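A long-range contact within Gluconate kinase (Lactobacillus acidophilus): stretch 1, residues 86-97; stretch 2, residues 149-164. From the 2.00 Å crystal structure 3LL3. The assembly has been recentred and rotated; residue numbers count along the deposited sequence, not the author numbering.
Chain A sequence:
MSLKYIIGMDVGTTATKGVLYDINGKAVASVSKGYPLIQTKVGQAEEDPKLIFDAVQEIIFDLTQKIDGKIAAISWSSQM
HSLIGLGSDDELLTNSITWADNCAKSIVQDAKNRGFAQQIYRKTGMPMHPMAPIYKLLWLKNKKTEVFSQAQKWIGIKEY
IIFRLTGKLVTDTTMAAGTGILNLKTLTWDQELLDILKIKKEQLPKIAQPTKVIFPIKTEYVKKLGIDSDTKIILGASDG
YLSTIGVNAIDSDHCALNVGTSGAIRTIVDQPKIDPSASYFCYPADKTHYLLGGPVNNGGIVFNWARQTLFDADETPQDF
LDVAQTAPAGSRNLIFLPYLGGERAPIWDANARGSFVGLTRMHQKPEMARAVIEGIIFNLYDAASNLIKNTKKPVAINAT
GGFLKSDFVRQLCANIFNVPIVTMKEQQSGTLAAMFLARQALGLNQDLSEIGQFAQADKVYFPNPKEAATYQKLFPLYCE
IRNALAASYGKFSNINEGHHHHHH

Stretch 1, residues 86-97: LGSDDELLTNSI
Stretch 2 (149-164) SQAQKWIGIKEYIIFR

The two stretches bury 668 Å² between them, both sides summed, and one beta bridge sets the strand register of the contact; Gly87 CA also lies 4.8 Å from Ala151 CA. Leu86 (phi/psi -110/142) and Lys153 (-142/136) form an antiparallel hydrogen-bonded bridge with their CA atoms 5.1 Å apart. Leu86 N donates to Lys153 O at 2.9 Å with an N-H...O angle of 170°; the return bond, Lys153 N to Leu86 O, is weak at 3.3 Å and 152°. Leu86 O is better served by Gln152 N, at 2.8 Å and 157°, and also receives a CA-H...O contact from Ala151 CA at 3.5 Å. One carbonyl thus faces the backbone just where stretch 2 leaves its first helix, Ala151 being the first residue with non-helical phi/psi (-63/121).

Beyond the bridge, stretch 1 folds back through a type I turn from Gly87 to Asp90, closed by Asp90 N to Gly87 O at 2.8 Å; Gly87 N to Glu91 O, 2.9 Å, ties its base. Gly87 CA lies 3.8 Å from Gln150 O. An ideal CB on Gly87 would point away from stretch 2 and come within 2.1 Å of Glu91 OE1, so the bare backbone leaves room for that carboxylate. Ser88 CB (chi1 p) packs 3.9 Å from Gln152 CG, while water 1 accepts from Ser88 N at 2.7 Å and donates to Gln150 O at 3.0 Å, bridging these two backbone atoms, themselves 4.2 Å apart, from one side.

The principal bump is Leu86, whose residue has 121 Å² covered. Its mt side chain lies on the same sheet face as that of Lys153, with the two CB atoms 4.0 Å apart. Leu86 CD1 rests in the angle formed by Ile155 CD1 (3.7 Å; Ile155 is pt) and Phe163 CE2 (4.3 Å; chi1 t, chi2 61°), so a strand residue and a helix residue together line its hollow. Asp90 OD2 (chi1 m) meets the edge of the Phe163 ring, near its plane, 3.5 Å from CZ.

A second bump is Leu93, also mt and directed toward stretch 2. Its CD1 sits 3.4 Å from Ala151 CA and 3.9 Å from Ala151 CB, against the backbone as well as the methyl; Leu93 CD2 is 3.9 Å from Gln150 OE1.

The helix that starts at Ile157 and runs on past Arg164, preceded by Gly156 at the N-cap position, supplies further contacts. Tyr160 (chi1 t, chi2 70°) points toward stretch 1, and Leu92 CD2 (mt) approaches its CE1 obliquely at 3.9 Å. Near the helix start, Ser96 OG (chi1 t) lies 4.2 Å from Ile157 CB, with CA atoms 6.7 Å apart.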

# COMPACT_ATOMS: atom_id res chain seq x y z
N LEU A 86 -41.60 16.68 -12.46
CA LEU A 86 -42.61 17.02 -13.45
C LEU A 86 -43.29 18.35 -13.10
O LEU A 86 -43.55 18.61 -11.93
CB LEU A 86 -43.69 15.92 -13.51
CG LEU A 86 -43.24 14.50 -13.86
CD1 LEU A 86 -44.46 13.61 -13.93
CD2 LEU A 86 -42.47 14.48 -15.17
N GLY A 87 -43.60 19.16 -14.10
CA GLY A 87 -44.37 20.38 -13.90
C GLY A 87 -45.87 20.14 -13.86
O GLY A 87 -46.34 19.01 -13.90
N SER A 88 -46.64 21.22 -13.76
CA SER A 88 -48.10 21.13 -13.68
C SER A 88 -48.74 20.56 -14.95
O SER A 88 -49.84 20.00 -14.89
CB SER A 88 -48.71 22.50 -13.37
OG SER A 88 -48.52 23.38 -14.47
N ASP A 89 -48.07 20.69 -16.09
CA ASP A 89 -48.53 20.04 -17.32
C ASP A 89 -47.96 18.62 -17.45
O ASP A 89 -47.94 18.05 -18.55
CB ASP A 89 -48.16 20.88 -18.56
CG ASP A 89 -49.31 21.77 -19.05
OD1 ASP A 89 -50.06 22.34 -18.22
OD2 ASP A 89 -49.47 21.92 -20.29
N ASP A 90 -47.47 18.07 -16.34
CA ASP A 90 -46.86 16.73 -16.33
C ASP A 90 -45.63 16.61 -17.23
O ASP A 90 -45.22 15.51 -17.58
CB ASP A 90 -47.89 15.66 -16.72
CG ASP A 90 -48.93 15.43 -15.65
OD1 ASP A 90 -48.64 15.69 -14.47
OD2 ASP A 90 -50.05 14.96 -15.98
N GLU A 91 -45.03 17.74 -17.58
CA GLU A 91 -43.87 17.74 -18.47
C GLU A 91 -42.57 17.63 -17.68
O GLU A 91 -42.48 18.07 -16.54
CB GLU A 91 -43.87 19.00 -19.34
CG GLU A 91 -43.29 20.26 -18.67
CD GLU A 91 -44.25 20.93 -17.69
OE1 GLU A 91 -43.82 21.89 -17.01
OE2 GLU A 91 -45.43 20.53 -17.59
N LEU A 92 -41.55 17.03 -18.28
CA LEU A 92 -40.26 16.91 -17.62
C LEU A 92 -39.67 18.27 -17.31
O LEU A 92 -39.60 19.12 -18.20
CB LEU A 92 -39.28 16.14 -18.49
CG LEU A 92 -39.61 14.66 -18.62
CD1 LEU A 92 -38.74 14.02 -19.70
CD2 LEU A 92 -39.42 13.99 -17.26
N LEU A 93 -39.26 18.46 -16.05
CA LEU A 93 -38.58 19.67 -15.61
C LEU A 93 -37.09 19.42 -15.46
O LEU A 93 -36.28 20.36 -15.45
CB LEU A 93 -39.14 20.13 -14.25
CG LEU A 93 -40.51 20.81 -14.21
CD1 LEU A 93 -40.97 21.05 -12.78
CD2 LEU A 93 -40.46 22.11 -14.99
N THR A 94 -36.73 18.14 -15.32
CA THR A 94 -35.34 17.73 -15.11
C THR A 94 -35.11 16.43 -15.87
O THR A 94 -36.06 15.78 -16.30
CB THR A 94 -35.06 17.39 -13.63
OG1 THR A 94 -35.80 16.22 -13.27
CG2 THR A 94 -35.47 18.52 -12.69
N ASN A 95 -33.86 16.05 -16.03
CA ASN A 95 -33.53 14.68 -16.44
C ASN A 95 -33.69 13.74 -15.25
O ASN A 95 -34.05 14.17 -14.15
CB ASN A 95 -32.10 14.60 -16.96
CG ASN A 95 -31.94 15.22 -18.33
OD1 ASN A 95 -32.77 15.02 -19.21
ND2 ASN A 95 -30.86 15.97 -18.52
N SER A 96 -33.39 12.47 -15.46
CA SER A 96 -33.37 11.53 -14.35
C SER A 96 -32.02 11.67 -13.67
O SER A 96 -30.99 11.35 -14.25
CB SER A 96 -33.58 10.10 -14.84
OG SER A 96 -33.53 9.20 -13.76
N ILE A 97 -32.03 12.17 -12.44
CA ILE A 97 -30.81 12.33 -11.67
C ILE A 97 -30.51 11.02 -10.97
O ILE A 97 -31.18 10.67 -9.99
CB ILE A 97 -30.96 13.46 -10.63
CG1 ILE A 97 -31.44 14.74 -11.31
CG2 ILE A 97 -29.65 13.70 -9.89
CD1 ILE A 97 -31.53 15.90 -10.37
N SER A 149 -39.64 25.39 -7.44
CA SER A 149 -40.91 26.09 -7.37
C SER A 149 -41.97 25.49 -8.29
O SER A 149 -43.14 25.36 -7.92
CB SER A 149 -40.70 27.57 -7.73
OG SER A 149 -41.91 28.29 -7.60
N GLN A 150 -41.57 25.13 -9.50
CA GLN A 150 -42.56 24.65 -10.47
C GLN A 150 -42.84 23.15 -10.43
O GLN A 150 -43.83 22.71 -11.01
CB GLN A 150 -42.25 25.13 -11.89
CG GLN A 150 -40.81 25.54 -12.15
CD GLN A 150 -40.64 26.08 -13.55
OE1 GLN A 150 -41.48 25.87 -14.43
NE2 GLN A 150 -39.53 26.79 -13.79
N ALA A 151 -41.99 22.38 -9.75
CA ALA A 151 -42.22 20.93 -9.63
C ALA A 151 -43.51 20.59 -8.86
O ALA A 151 -43.67 20.96 -7.70
CB ALA A 151 -41.01 20.25 -8.97
N GLN A 152 -44.40 19.86 -9.52
CA GLN A 152 -45.64 19.40 -8.89
C GLN A 152 -45.57 17.91 -8.55
O GLN A 152 -46.40 17.39 -7.78
CB GLN A 152 -46.83 19.65 -9.82
CG GLN A 152 -47.09 21.15 -10.09
CD GLN A 152 -47.30 21.93 -8.81
OE1 GLN A 152 -48.18 21.61 -8.01
NE2 GLN A 152 -46.48 22.96 -8.60
N LYS A 153 -44.60 17.21 -9.13
CA LYS A 153 -44.38 15.79 -8.84
C LYS A 153 -42.90 15.49 -8.80
O LYS A 153 -42.13 15.97 -9.65
CB LYS A 153 -45.05 14.90 -9.90
CG LYS A 153 -46.59 14.94 -9.87
CD LYS A 153 -47.10 14.30 -8.59
CE LYS A 153 -48.57 13.93 -8.69
NZ LYS A 153 -49.44 15.10 -8.58
N TRP A 154 -42.48 14.71 -7.81
CA TRP A 154 -41.12 14.23 -7.73
C TRP A 154 -41.17 12.72 -7.77
O TRP A 154 -41.77 12.09 -6.90
CB TRP A 154 -40.46 14.72 -6.44
CG TRP A 154 -40.17 16.17 -6.46
CD1 TRP A 154 -40.79 17.16 -5.74
CD2 TRP A 154 -39.18 16.82 -7.26
NE1 TRP A 154 -40.23 18.38 -6.03
CE2 TRP A 154 -39.24 18.20 -6.96
CE3 TRP A 154 -38.24 16.37 -8.20
CZ2 TRP A 154 -38.40 19.13 -7.56
CZ3 TRP A 154 -37.41 17.29 -8.79
CH2 TRP A 154 -37.50 18.66 -8.48
N ILE A 155 -40.56 12.13 -8.79
CA ILE A 155 -40.72 10.70 -9.03
C ILE A 155 -39.41 10.07 -9.43
O ILE A 155 -38.40 10.75 -9.58
CB ILE A 155 -41.74 10.44 -10.17
CG1 ILE A 155 -41.21 11.02 -11.48
CG2 ILE A 155 -43.12 11.03 -9.83
CD1 ILE A 155 -42.24 10.96 -12.64
N GLY A 156 -39.43 8.75 -9.60
CA GLY A 156 -38.26 8.04 -10.10
C GLY A 156 -38.55 7.52 -11.50
O GLY A 156 -39.68 7.58 -11.97
N ILE A 157 -37.52 6.98 -12.15
CA ILE A 157 -37.66 6.50 -13.52
C ILE A 157 -38.69 5.37 -13.66
O ILE A 157 -39.37 5.28 -14.69
CB ILE A 157 -36.31 6.01 -14.08
CG1 ILE A 157 -36.45 5.65 -15.56
CG2 ILE A 157 -35.81 4.80 -13.29
CD1 ILE A 157 -36.64 6.86 -16.47
N LYS A 158 -38.81 4.49 -12.67
CA LYS A 158 -39.84 3.47 -12.81
C LYS A 158 -41.24 4.10 -12.84
O LYS A 158 -42.07 3.72 -13.67
CB LYS A 158 -39.73 2.34 -11.77
CG LYS A 158 -40.88 1.31 -11.89
CD LYS A 158 -40.56 -0.03 -11.18
CE LYS A 158 -40.72 0.07 -9.66
NZ LYS A 158 -42.16 0.03 -9.24
N GLU A 159 -41.50 5.05 -11.94
CA GLU A 159 -42.77 5.78 -11.91
C GLU A 159 -43.02 6.50 -13.24
O GLU A 159 -44.12 6.48 -13.78
CB GLU A 159 -42.79 6.80 -10.78
CG GLU A 159 -42.81 6.20 -9.38
CD GLU A 159 -41.49 5.57 -9.05
OE1 GLU A 159 -40.46 6.28 -9.21
OE2 GLU A 159 -41.47 4.37 -8.67
N TYR A 160 -41.98 7.14 -13.76
CA TYR A 160 -42.06 7.84 -15.02
C TYR A 160 -42.56 6.93 -16.13
O TYR A 160 -43.53 7.26 -16.83
CB TYR A 160 -40.71 8.43 -15.42
CG TYR A 160 -40.78 9.12 -16.78
CD1 TYR A 160 -41.48 10.30 -16.93
CD2 TYR A 160 -40.18 8.56 -17.90
CE1 TYR A 160 -41.57 10.92 -18.16
CE2 TYR A 160 -40.26 9.18 -19.14
CZ TYR A 160 -40.96 10.36 -19.26
OH TYR A 160 -41.04 10.98 -20.50
N ILE A 161 -41.86 5.79 -16.30
CA ILE A 161 -42.21 4.82 -17.32
C ILE A 161 -43.66 4.38 -17.17
O ILE A 161 -44.44 4.44 -18.12
CB ILE A 161 -41.29 3.58 -17.29
CG1 ILE A 161 -39.86 3.99 -17.65
CG2 ILE A 161 -41.78 2.52 -18.25
CD1 ILE A 161 -38.78 2.98 -17.22
N ILE A 162 -44.02 3.94 -15.98
CA ILE A 162 -45.38 3.46 -15.78
C ILE A 162 -46.40 4.59 -16.02
O ILE A 162 -47.51 4.34 -16.47
CB ILE A 162 -45.53 2.83 -14.40
CG1 ILE A 162 -44.70 1.53 -14.38
CG2 ILE A 162 -47.00 2.55 -14.08
CD1 ILE A 162 -44.60 0.88 -13.04
N PHE A 163 -46.00 5.82 -15.74
CA PHE A 163 -46.90 6.95 -15.92
C PHE A 163 -47.15 7.15 -17.41
O PHE A 163 -48.29 7.36 -17.84
CB PHE A 163 -46.32 8.21 -15.30
CG PHE A 163 -47.14 9.44 -15.57
CD1 PHE A 163 -48.45 9.53 -15.14
CD2 PHE A 163 -46.59 10.52 -16.25
CE1 PHE A 163 -49.21 10.67 -15.37
CE2 PHE A 163 -47.35 11.68 -16.50
CZ PHE A 163 -48.66 11.75 -16.06
N ARG A 164 -46.08 7.07 -18.20
CA ARG A 164 -46.23 7.24 -19.63
C ARG A 164 -47.17 6.17 -20.17
O ARG A 164 -48.00 6.46 -21.03
CB ARG A 164 -44.87 7.18 -20.33
CG ARG A 164 -43.99 8.40 -20.08
CD ARG A 164 -44.45 9.63 -20.87
NE ARG A 164 -44.49 9.38 -22.31
CZ ARG A 164 -43.45 9.46 -23.13
NH1 ARG A 164 -42.26 9.81 -22.67
NH2 ARG A 164 -43.59 9.19 -24.42
O HOH W 1 -45.20 23.52 -13.56